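Local coordinates for polysaccharide deacetylase-like protein (Bacillus anthracis, PDB 4V33), which is a putative zinc-dependent polysaccharide deacetylase, probably acting on cell-envelope glycans and required with a second such protein for osmotic stability and cell shape, at residues N52-T55 and H56-N60; G123-E126 and D127-I131; K175-D179 and N180-L184; N276-E279 and E280-S284. All coordinates share one frame; numbering follows the deposited sequence.

Interaction 1 of 4, residues N52-T55 and H56-N60; sequences NPIT and HESTN
T55 and S58 close a tight surface turn by backbone and side-chain hydrogen bonds. The turn lies in the loop between strand 48-51 and strand 60-66. It is a type I beta turn: S58 N donates to T55 O at 3.0 Å. The reverse bond is made by the serine side chain. T55 N gives its hydrogen to S58 OG at 2.8 Å, and the bond is nearly straight at 170°. S58 reaches it because OG stands beside its own backbone N (chi1 -62°).

T55 adds a second side-chain acceptor. OG1 sits between the backbone N and the carbonyl carbon (chi1 69°), which turns it toward the next residues. There it accepts a longer bond from E57 N at 3.3 Å, the arrangement of an ST turn.

I54 packs against S58. Its CB lies 3.4 Å from S58 OG, and its CG2 is 3.8 Å from S58 CB. Farther back, a water spans the loop and donates to both backbone carbonyls, 3.0 Å from P53 O and 3.2 Å from N60 O. N60 ND2 is bonded to D106.

The H56 side chain points off the turn. It touches I330 and K332 of the loop between strands 320-326 and 341-345, so the turn meets the part of the chain that carries the parallel sheet.

T55 and S58 thus serve each other in both directions. Hydroxyl groups accept two of the backbone N-H groups, which probably stiffens an otherwise irregular loop.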
loop_
_atom_site.group_PDB
_atom_site.type_symbol
_atom_site.label_atom_id
_atom_site.label_comp_id
_atom_site.label_asym_id
_atom_site.label_seq_id
_atom_site.Cartn_x
_atom_site.Cartn_y
_atom_site.Cartn_z
ATOM N N ASN A 52 -22.110 -12.854 5.129
ATOM C CA ASN A 52 -21.489 -14.145 4.877
ATOM C C ASN A 52 -19.983 -13.968 4.720
ATOM O O ASN A 52 -19.535 -13.011 4.092
ATOM C CB ASN A 52 -22.088 -14.800 3.632
ATOM C CG ASN A 52 -23.570 -15.075 3.776
ATOM O OD1 ASN A 52 -24.108 -15.071 4.882
ATOM N ND2 ASN A 52 -24.238 -15.319 2.655
ATOM N N PRO A 53 -19.195 -14.880 5.309
ATOM C CA PRO A 53 -17.734 -14.760 5.291
ATOM C C PRO A 53 -17.170 -14.570 3.887
ATOM O O PRO A 53 -17.661 -15.172 2.932
ATOM C CB PRO A 53 -17.272 -16.103 5.857
ATOM C CG PRO A 53 -18.381 -16.526 6.746
ATOM C CD PRO A 53 -19.646 -16.049 6.084
ATOM N N ILE A 54 -16.154 -13.726 3.771
ATOM C CA ILE A 54 -15.482 -13.521 2.500
ATOM C C ILE A 54 -13.992 -13.766 2.652
ATOM O O ILE A 54 -13.475 -13.817 3.768
ATOM C CB ILE A 54 -15.703 -12.100 1.953
ATOM C CG1 ILE A 54 -15.290 -11.055 2.993
ATOM C CG2 ILE A 54 -17.153 -11.920 1.536
ATOM C CD1 ILE A 54 -15.313 -9.624 2.471
ATOM N N THR A 55 -13.312 -13.938 1.524
ATOM C CA THR A 55 -11.858 -14.034 1.509
ATOM C C THR A 55 -11.342 -12.975 0.556
ATOM O O THR A 55 -12.127 -12.231 -0.035
ATOM C CB THR A 55 -11.372 -15.411 1.028
ATOM O OG1 THR A 55 -11.658 -15.564 -0.370
ATOM C CG2 THR A 55 -12.041 -16.525 1.818
ATOM N N HIS A 56 -10.025 -12.905 0.389
ATOM C CA HIS A 56 -9.429 -11.906 -0.496
ATOM C C HIS A 56 -9.857 -12.089 -1.954
ATOM O O HIS A 56 -9.741 -11.167 -2.761
ATOM C CB HIS A 56 -7.899 -11.927 -0.388
ATOM C CG HIS A 56 -7.277 -13.205 -0.858
ATOM N ND1 HIS A 56 -7.186 -14.325 -0.061
ATOM C CD2 HIS A 56 -6.705 -13.539 -2.040
ATOM C CE1 HIS A 56 -6.591 -15.295 -0.732
ATOM N NE2 HIS A 56 -6.288 -14.844 -1.936
ATOM N N GLU A 57 -10.350 -13.281 -2.282
ATOM C CA GLU A 57 -10.788 -13.580 -3.640
ATOM C C GLU A 57 -12.267 -13.271 -3.865
ATOM O O GLU A 57 -12.739 -13.293 -5.000
ATOM C CB GLU A 57 -10.513 -15.047 -3.981
ATOM C CG GLU A 57 -9.033 -15.404 -4.016
ATOM C CD GLU A 57 -8.790 -16.862 -4.360
ATOM O OE1 GLU A 57 -9.213 -17.741 -3.580
ATOM O OE2 GLU A 57 -8.172 -17.130 -5.413
ATOM N N SER A 58 -12.995 -12.985 -2.793
ATOM C CA SER A 58 -14.438 -12.783 -2.899
ATOM C C SER A 58 -14.791 -11.532 -3.697
ATOM O O SER A 58 -14.053 -10.546 -3.686
ATOM C CB SER A 58 -15.084 -12.700 -1.513
ATOM O OG SER A 58 -14.912 -13.905 -0.787
ATOM N N THR A 59 -15.930 -11.580 -4.386
ATOM C CA THR A 59 -16.437 -10.415 -5.106
ATOM C C THR A 59 -17.839 -10.063 -4.642
ATOM O O THR A 59 -18.373 -9.019 -5.005
ATOM C CB THR A 59 -16.485 -10.659 -6.622
ATOM O OG1 THR A 59 -17.371 -11.750 -6.899
ATOM C CG2 THR A 59 -15.097 -10.978 -7.151
ATOM N N ASN A 60 -18.440 -10.943 -3.849
ATOM C CA ASN A 60 -19.782 -10.706 -3.340
ATOM C C ASN A 60 -20.069 -11.417 -2.023
ATOM O O ASN A 60 -19.281 -12.247 -1.560
ATOM C CB ASN A 60 -20.840 -11.056 -4.398
ATOM C CG ASN A 60 -20.761 -12.498 -4.863
ATOM O OD1 ASN A 60 -20.603 -13.420 -4.064
ATOM N ND2 ASN A 60 -20.875 -12.699 -6.171
HETATM O O HOH W 1 -19.279 -14.702 0.448
#

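Interaction 2 of 4, residues G123-E126 and D127-I131; sequences GIKE and DGKTI
The carboxylate of D127 brings OD1 to 3.7 Å from K125 CB across the hairpin end. The same oxygen accepts from K129 N at 3.1 Å. That donor comes on its anti side, 33° out of the carboxylate plane, and the bond makes an Asx turn. The peptide groups are met differently. G128 N sits above the carbonyl plane of K125, 62° out of it, with its N 2.9 Å from K125 O. K129 O is met in its carbonyl plane by K125 N, also at 2.9 Å.

This is a type I turn from K125 to G128 followed by a G1 bulge. G128 has the positive phi of the bulge position, where a side chain would collide with the carbonyl oxygen of D127. Beyond it G123 and I131 form a hydrogen-bonded antiparallel pair, with a bond each way. I124 and T130 form the non-hydrogen-bonded pair.

I124 and T130 lie side by side on one face, CD1 of I124 being 3.7 Å from CG2 of T130. I124 CG2 also lies 3.8 Å from G128 O. On the other side K125 bends at chi2 and chi3. Its CG passes 3.8 Å from K129 CB, and its CD rests 3.9 Å from I131 CG1. The amine continues to a salt bridge with D70 and a bond to T71 O.

The hairpin joins strands 115-124 and 130-140 of a four-stranded antiparallel sheet in the fibronectin type III part of the protein. Strand 130-140 is outermost. Strand 115-124 lies between it and strand 74-81, and I124 touches E74 and Q76 there.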
loop_
_atom_site.group_PDB
_atom_site.type_symbol
_atom_site.label_atom_id
_atom_site.label_comp_id
_atom_site.label_asym_id
_atom_site.label_seq_id
_atom_site.Cartn_x
_atom_site.Cartn_y
_atom_site.Cartn_z
ATOM N N GLY A 123 -33.735 1.815 9.992
ATOM C CA GLY A 123 -34.941 1.024 9.873
ATOM C C GLY A 123 -36.124 1.908 9.539
ATOM O O GLY A 123 -36.126 3.097 9.866
ATOM N N ILE A 124 -37.124 1.332 8.878
ATOM C CA ILE A 124 -38.362 2.047 8.583
ATOM C C ILE A 124 -39.525 1.303 9.219
ATOM O O ILE A 124 -39.678 0.099 9.002
ATOM C CB ILE A 124 -38.631 2.124 7.067
ATOM C CG1 ILE A 124 -37.346 2.432 6.289
ATOM C CG2 ILE A 124 -39.750 3.138 6.772
ATOM C CD1 ILE A 124 -36.757 3.785 6.588
ATOM N N LYS A 125 -40.341 2.011 10.001
ATOM C CA LYS A 125 -41.547 1.426 10.595
ATOM C C LYS A 125 -42.693 1.427 9.583
ATOM O O LYS A 125 -42.602 2.060 8.526
ATOM C CB LYS A 125 -41.995 2.215 11.833
ATOM C CG LYS A 125 -40.903 2.589 12.820
ATOM C CD LYS A 125 -40.612 1.491 13.818
ATOM C CE LYS A 125 -41.778 1.241 14.765
ATOM N NZ LYS A 125 -41.395 0.195 15.753
ATOM N N GLU A 126 -43.777 0.732 9.927
ATOM C CA GLU A 126 -44.944 0.653 9.053
ATOM C C GLU A 126 -45.510 2.035 8.713
ATOM O O GLU A 126 -45.925 2.270 7.578
ATOM C CB GLU A 126 -46.030 -0.239 9.671
ATOM C CG GLU A 126 -47.264 -0.405 8.792
ATOM C CD GLU A 126 -48.217 -1.465 9.315
ATOM O OE1 GLU A 126 -47.831 -2.653 9.335
ATOM O OE2 GLU A 126 -49.351 -1.111 9.700
ATOM N N ASP A 127 -45.505 2.953 9.677
ATOM C CA ASP A 127 -45.993 4.307 9.400
ATOM C C ASP A 127 -44.959 5.223 8.741
ATOM O O ASP A 127 -45.237 6.399 8.505
ATOM C CB ASP A 127 -46.602 4.980 10.643
ATOM C CG ASP A 127 -45.573 5.294 11.726
ATOM O OD1 ASP A 127 -44.363 5.073 11.520
ATOM O OD2 ASP A 127 -45.990 5.779 12.800
ATOM N N GLY A 128 -43.770 4.688 8.456
ATOM C CA GLY A 128 -42.761 5.445 7.733
ATOM C C GLY A 128 -41.672 6.069 8.590
ATOM O O GLY A 128 -40.702 6.615 8.062
ATOM N N LYS A 129 -41.836 6.000 9.910
ATOM C CA LYS A 129 -40.851 6.563 10.829
ATOM C C LYS A 129 -39.484 5.921 10.619
ATOM O O LYS A 129 -39.382 4.700 10.512
ATOM C CB LYS A 129 -41.296 6.356 12.281
ATOM C CG LYS A 129 -40.325 6.932 13.289
ATOM C CD LYS A 129 -40.846 6.788 14.706
ATOM C CE LYS A 129 -39.848 7.338 15.708
ATOM N NZ LYS A 129 -39.596 8.789 15.498
ATOM N N THR A 130 -38.438 6.740 10.541
ATOM C CA THR A 130 -37.082 6.206 10.405
ATOM C C THR A 130 -36.445 6.000 11.774
ATOM O O THR A 130 -36.676 6.777 12.707
ATOM C CB THR A 130 -36.172 7.108 9.552
ATOM O OG1 THR A 130 -36.168 8.438 10.096
ATOM C CG2 THR A 130 -36.663 7.146 8.114
ATOM N N ILE A 131 -35.654 4.939 11.881
ATOM C CA ILE A 131 -35.027 4.543 13.137
ATOM C C ILE A 131 -33.544 4.303 12.894
ATOM O O ILE A 131 -33.180 3.450 12.088
ATOM C CB ILE A 131 -35.624 3.213 13.651
ATOM C CG1 ILE A 131 -37.145 3.306 13.777
ATOM C CG2 ILE A 131 -34.980 2.795 14.977
ATOM C CD1 ILE A 131 -37.622 4.228 14.889
#

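Interaction 3 of 4, residues K175-D179 and N180-L184; sequences KYLKD and NGYTL. With ACT (acetate ion), chain E; EDO (1,2-ethanediol), chain G.
N180 folds its side chain back on the last turn of helix 167-179 and is gripped by Y176. Its ND2 donates to Y176 O at 2.9 Å, with the acceptor almost in the amide plane. The same nitrogen lies over the centre of the Y176 ring, 3.2 Å above its plane. The amide and ring planes are 29° apart, so the amide lies at a shallow tilt over the ring. CG beside the backbone N of N180 (chi1 -75°) sends the amide back to the helix.

L177 is the apolar partner. Its CD2 is over one face of the Y182 ring, 3.9 Å from the ring centroid, a CH-pi contact set toward the rim. The other methyl, CD1, meets L184 CD1 at 3.9 Å. L177 O accepts from Y182 N at 3.2 Å and weakly from N180 N.

These bonds end the helix. G181, at positive phi, turns the chain so that Y182 comes back over L177 and the chain runs on into strand 183-185. That strand pairs in parallel with strand 199-206 of the deacetylase sheet, whose I200 touches L177, Y182 and L184. Helix 352-359 packs on Y176, L177 and Y182, through residues such as A356, F355 and I359.

The two tyrosine hydroxyls converge on an acetate, probably from the crystallisation liquor. Both donate to its O, from Y176 OH at 2.7 Å and from Y182 OH at 2.5 Å. K198 NZ binds the acetate too. On the flank of the helix, K175 NZ forms a salt bridge with the syn side of D179 OD2 at 2.8 Å.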
loop_
_atom_site.group_PDB
_atom_site.type_symbol
_atom_site.label_atom_id
_atom_site.label_comp_id
_atom_site.label_asym_id
_atom_site.label_seq_id
_atom_site.Cartn_x
_atom_site.Cartn_y
_atom_site.Cartn_z
ATOM N N LYS A 175 4.182 9.843 -14.442
ATOM C CA LYS A 175 3.101 10.597 -15.068
ATOM C C LYS A 175 1.926 9.673 -15.366
ATOM O O LYS A 175 0.762 10.085 -15.273
ATOM C CB LYS A 175 3.581 11.283 -16.355
ATOM C CG LYS A 175 2.527 12.152 -17.022
ATOM C CD LYS A 175 3.097 12.869 -18.231
ATOM C CE LYS A 175 2.110 13.879 -18.816
ATOM N NZ LYS A 175 0.927 13.233 -19.448
ATOM N N TYR A 176 2.226 8.426 -15.722
ATOM C CA TYR A 176 1.162 7.445 -15.917
ATOM C C TYR A 176 0.361 7.260 -14.622
ATOM O O TYR A 176 -0.871 7.224 -14.648
ATOM C CB TYR A 176 1.705 6.104 -16.435
ATOM C CG TYR A 176 0.604 5.090 -16.669
ATOM C CD1 TYR A 176 0.183 4.256 -15.645
ATOM C CD2 TYR A 176 -0.033 4.991 -17.900
ATOM C CE1 TYR A 176 -0.845 3.345 -15.836
ATOM C CE2 TYR A 176 -1.061 4.077 -18.100
ATOM C CZ TYR A 176 -1.453 3.256 -17.061
ATOM O OH TYR A 176 -2.477 2.348 -17.247
ATOM N N LEU A 177 1.056 7.155 -13.494
ATOM C CA LEU A 177 0.371 7.030 -12.210
ATOM C C LEU A 177 -0.504 8.259 -11.943
ATOM O O LEU A 177 -1.659 8.145 -11.493
ATOM C CB LEU A 177 1.387 6.834 -11.083
ATOM C CG LEU A 177 2.262 5.589 -11.204
ATOM C CD1 LEU A 177 3.159 5.460 -9.976
ATOM C CD2 LEU A 177 1.391 4.354 -11.358
ATOM N N LYS A 178 0.052 9.436 -12.217
ATOM C CA LYS A 178 -0.649 10.701 -12.000
ATOM C C LYS A 178 -1.899 10.799 -12.854
ATOM O O LYS A 178 -2.957 11.211 -12.372
ATOM C CB LYS A 178 0.276 11.883 -12.312
ATOM C CG LYS A 178 -0.357 13.262 -12.142
ATOM C CD LYS A 178 0.675 14.362 -12.366
ATOM C CE LYS A 178 0.045 15.745 -12.203
ATOM N NZ LYS A 178 1.053 16.839 -12.340
ATOM N N ASP A 179 -1.779 10.413 -14.122
ATOM C CA ASP A 179 -2.880 10.528 -15.067
ATOM C C ASP A 179 -3.970 9.469 -14.905
ATOM O O ASP A 179 -5.065 9.617 -15.460
ATOM C CB ASP A 179 -2.349 10.476 -16.502
ATOM C CG ASP A 179 -1.538 11.694 -16.863
ATOM O OD1 ASP A 179 -1.595 12.686 -16.107
ATOM O OD2 ASP A 179 -0.853 11.656 -17.907
ATOM N N ASN A 180 -3.685 8.415 -14.151
ATOM C CA ASN A 180 -4.616 7.290 -14.067
ATOM C C ASN A 180 -5.166 7.041 -12.673
ATOM O O ASN A 180 -5.711 5.978 -12.401
ATOM C CB ASN A 180 -3.996 6.020 -14.648
ATOM C CG ASN A 180 -3.952 6.061 -16.157
ATOM O OD1 ASN A 180 -4.942 5.750 -16.826
ATOM N ND2 ASN A 180 -2.821 6.491 -16.706
ATOM N N GLY A 181 -5.014 8.032 -11.806
ATOM C CA GLY A 181 -5.696 8.031 -10.525
ATOM C C GLY A 181 -5.134 7.094 -9.478
ATOM O O GLY A 181 -5.845 6.701 -8.559
ATOM N N TYR A 182 -3.865 6.725 -9.606
ATOM C CA TYR A 182 -3.217 5.917 -8.580
ATOM C C TYR A 182 -2.970 6.742 -7.323
ATOM O O TYR A 182 -2.739 7.948 -7.397
ATOM C CB TYR A 182 -1.892 5.343 -9.115
ATOM C CG TYR A 182 -2.099 4.202 -10.079
ATOM C CD1 TYR A 182 -2.422 4.445 -11.412
ATOM C CD2 TYR A 182 -2.008 2.883 -9.653
ATOM C CE1 TYR A 182 -2.637 3.396 -12.290
ATOM C CE2 TYR A 182 -2.223 1.832 -10.524
ATOM C CZ TYR A 182 -2.532 2.097 -11.842
ATOM O OH TYR A 182 -2.750 1.056 -12.720
ATOM N N THR A 183 -3.018 6.080 -6.168
ATOM C CA THR A 183 -2.683 6.734 -4.912
ATOM C C THR A 183 -1.355 6.171 -4.415
ATOM O O THR A 183 -1.261 5.004 -4.014
ATOM C CB THR A 183 -3.770 6.515 -3.829
ATOM O OG1 THR A 183 -5.044 6.932 -4.327
ATOM C CG2 THR A 183 -3.437 7.312 -2.570
ATOM N N LEU A 184 -0.320 7.000 -4.468
ATOM C CA LEU A 184 1.001 6.573 -4.008
ATOM C C LEU A 184 1.024 6.564 -2.486
ATOM O O LEU A 184 0.552 7.506 -1.838
ATOM C CB LEU A 184 2.090 7.490 -4.572
ATOM C CG LEU A 184 2.533 7.219 -6.022
ATOM C CD1 LEU A 184 1.418 7.427 -7.057
ATOM C CD2 LEU A 184 3.741 8.083 -6.372
HETATM C C ACT E . -5.051 1.771 -14.947
HETATM O O ACT E . -3.805 1.704 -14.936
HETATM O OXT ACT E . -5.612 1.572 -13.850
HETATM C CH3 ACT E . -5.823 2.068 -16.200
HETATM C C1 EDO G . -2.451 10.962 -5.807
HETATM O O1 EDO G . -2.297 12.053 -4.897
HETATM C C2 EDO G . -1.123 10.217 -5.953
HETATM O O2 EDO G . -0.698 9.729 -4.685
HETATM O O HOH W 2 -2.936 9.753 -9.439
#

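Interaction 4 of 4, residues N276-E279 and E280-S284; sequences NYEE and ELKES
N276 lies across the side chain of E280, its amide plane 82° from the carboxylate plane. N276 OD1 and ND2 both lie 3.9 Å from E280 CG, so the amide straddles that carbon. A water links the two groups, accepting from N276 ND2 at 2.9 Å and donating to E280 OE2 at 2.5 Å. N276 ND2 also donates to E279 OE1 at 3.2 Å.

E280 is bent at chi2 (-69°). Its carboxylate reaches the segment between the zinc ligands H264 and H268: OE2 bonds to T267 OG1, and OE1 makes weak bonds to A266 N and T265 OG1. Through these bonds E280 probably helps to position that segment; its side chain is about 11 Å from the zinc ion.

This is the start of helix 277-292, which has a wider pi-type turn at 280-282. There E283 N donates to E278 O at 2.8 Å, five residues back, while K282 N reaches the same oxygen only weakly.

Y277 and L281 lie side by side, CD1 to CD1 at 3.8 Å, facing helix 308-315. Y277 OH bonds to L271 O. E283 brings OE1 to 3.7 Å from E279 CA; the carboxylate planes of E279 and E283 are 33° apart. A second water joins E278 OE1, K282 NZ and E283 OE2. K282 NZ also forms a salt bridge with E286, one turn on.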
loop_
_atom_site.group_PDB
_atom_site.type_symbol
_atom_site.label_atom_id
_atom_site.label_comp_id
_atom_site.label_asym_id
_atom_site.label_seq_id
_atom_site.Cartn_x
_atom_site.Cartn_y
_atom_site.Cartn_z
ATOM N N ASN A 276 25.514 -11.805 12.047
ATOM C CA ASN A 276 25.423 -10.560 12.806
ATOM C C ASN A 276 24.109 -9.825 12.572
ATOM O O ASN A 276 24.068 -8.703 12.050
ATOM C CB ASN A 276 26.656 -9.658 12.588
ATOM C CG ASN A 276 26.854 -9.255 11.137
ATOM O OD1 ASN A 276 26.562 -10.016 10.209
ATOM N ND2 ASN A 276 27.357 -8.041 10.934
ATOM N N TYR A 277 23.020 -10.470 12.976
ATOM C CA TYR A 277 21.695 -9.934 12.703
ATOM C C TYR A 277 21.426 -8.629 13.451
ATOM O O TYR A 277 20.782 -7.735 12.911
ATOM C CB TYR A 277 20.613 -10.993 12.975
ATOM C CG TYR A 277 20.637 -12.118 11.955
ATOM C CD1 TYR A 277 20.273 -11.880 10.636
ATOM C CD2 TYR A 277 21.036 -13.407 12.303
ATOM C CE1 TYR A 277 20.294 -12.886 9.686
ATOM C CE2 TYR A 277 21.064 -14.433 11.350
ATOM C CZ TYR A 277 20.688 -14.158 10.043
ATOM O OH TYR A 277 20.707 -15.149 9.069
ATOM N N GLU A 278 21.923 -8.503 14.682
ATOM C CA GLU A 278 21.707 -7.251 15.402
ATOM C C GLU A 278 22.362 -6.092 14.652
ATOM O O GLU A 278 21.752 -5.042 14.452
ATOM C CB GLU A 278 22.203 -7.325 16.845
ATOM C CG GLU A 278 21.344 -8.215 17.721
ATOM C CD GLU A 278 21.578 -7.993 19.199
ATOM O OE1 GLU A 278 22.122 -6.932 19.578
ATOM O OE2 GLU A 278 21.215 -8.891 19.984
ATOM N N GLU A 279 23.598 -6.289 14.212
ATOM C CA GLU A 279 24.286 -5.233 13.483
ATOM C C GLU A 279 23.597 -4.900 12.156
ATOM O O GLU A 279 23.406 -3.732 11.823
ATOM C CB GLU A 279 25.755 -5.599 13.235
ATOM C CG GLU A 279 26.518 -4.497 12.531
ATOM C CD GLU A 279 28.005 -4.749 12.460
ATOM O OE1 GLU A 279 28.461 -5.825 12.914
ATOM O OE2 GLU A 279 28.715 -3.859 11.936
ATOM N N GLU A 280 23.213 -5.921 11.400
ATOM C CA GLU A 280 22.677 -5.695 10.052
ATOM C C GLU A 280 21.229 -5.225 10.026
ATOM O O GLU A 280 20.829 -4.490 9.118
ATOM C CB GLU A 280 22.818 -6.956 9.204
ATOM C CG GLU A 280 24.248 -7.236 8.765
ATOM C CD GLU A 280 24.777 -6.224 7.733
ATOM O OE1 GLU A 280 23.997 -5.447 7.132
ATOM O OE2 GLU A 280 26.007 -6.222 7.523
ATOM N N LEU A 281 20.439 -5.669 11.004
ATOM C CA LEU A 281 18.996 -5.411 10.991
ATOM C C LEU A 281 18.557 -4.415 12.062
ATOM O O LEU A 281 17.791 -3.489 11.794
ATOM C CB LEU A 281 18.222 -6.724 11.167
ATOM C CG LEU A 281 18.322 -7.737 10.024
ATOM C CD1 LEU A 281 17.712 -9.068 10.421
ATOM C CD2 LEU A 281 17.657 -7.198 8.752
ATOM N N LYS A 282 19.037 -4.610 13.283
ATOM C CA LYS A 282 18.639 -3.769 14.397
ATOM C C LYS A 282 19.383 -2.429 14.411
ATOM O O LYS A 282 18.768 -1.368 14.503
ATOM C CB LYS A 282 18.863 -4.533 15.706
ATOM C CG LYS A 282 18.499 -3.785 16.957
ATOM C CD LYS A 282 18.843 -4.663 18.149
ATOM C CE LYS A 282 18.914 -3.867 19.416
ATOM N NZ LYS A 282 20.083 -2.936 19.472
ATOM N N GLU A 283 20.708 -2.477 14.322
ATOM C CA GLU A 283 21.503 -1.260 14.454
ATOM C C GLU A 283 21.420 -0.359 13.219
ATOM O O GLU A 283 21.589 0.859 13.313
ATOM C CB GLU A 283 22.954 -1.610 14.830
ATOM C CG GLU A 283 23.016 -2.356 16.170
ATOM C CD GLU A 283 24.397 -2.851 16.562
ATOM O OE1 GLU A 283 25.381 -2.591 15.835
ATOM O OE2 GLU A 283 24.488 -3.503 17.623
ATOM N N SER A 284 21.149 -0.957 12.064
ATOM C CA SER A 284 20.927 -0.179 10.850
ATOM C C SER A 284 19.659 0.651 11.009
ATOM O O SER A 284 19.646 1.848 10.715
ATOM C CB SER A 284 20.833 -1.093 9.624
ATOM O OG SER A 284 19.824 -2.076 9.791
HETATM O O HOH W 3 28.224 -6.875 8.418
HETATM O O HOH W 4 22.420 -3.975 19.062
#

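The four contacts are separate and follow one another along the chain. Interactions 1 and 2 both lie in the N-terminal, fibronectin-like part, 32 Å apart between centres. Interactions 3 and 4 belong to the deacetylase part, on opposite sides of the chain's centre and 36 Å apart between centres. The longest span is between interactions 2 and 4, whose centres are 63 Å apart. Interaction 1 comes closer to interaction 3, with nearest atoms about 17 Å apart. Only interaction 4 is tied to the zinc site of D206, H264 and H268. The acetate and ethanediol at interaction 3 probably come from the crystallisation liquor and are not part of the metal site.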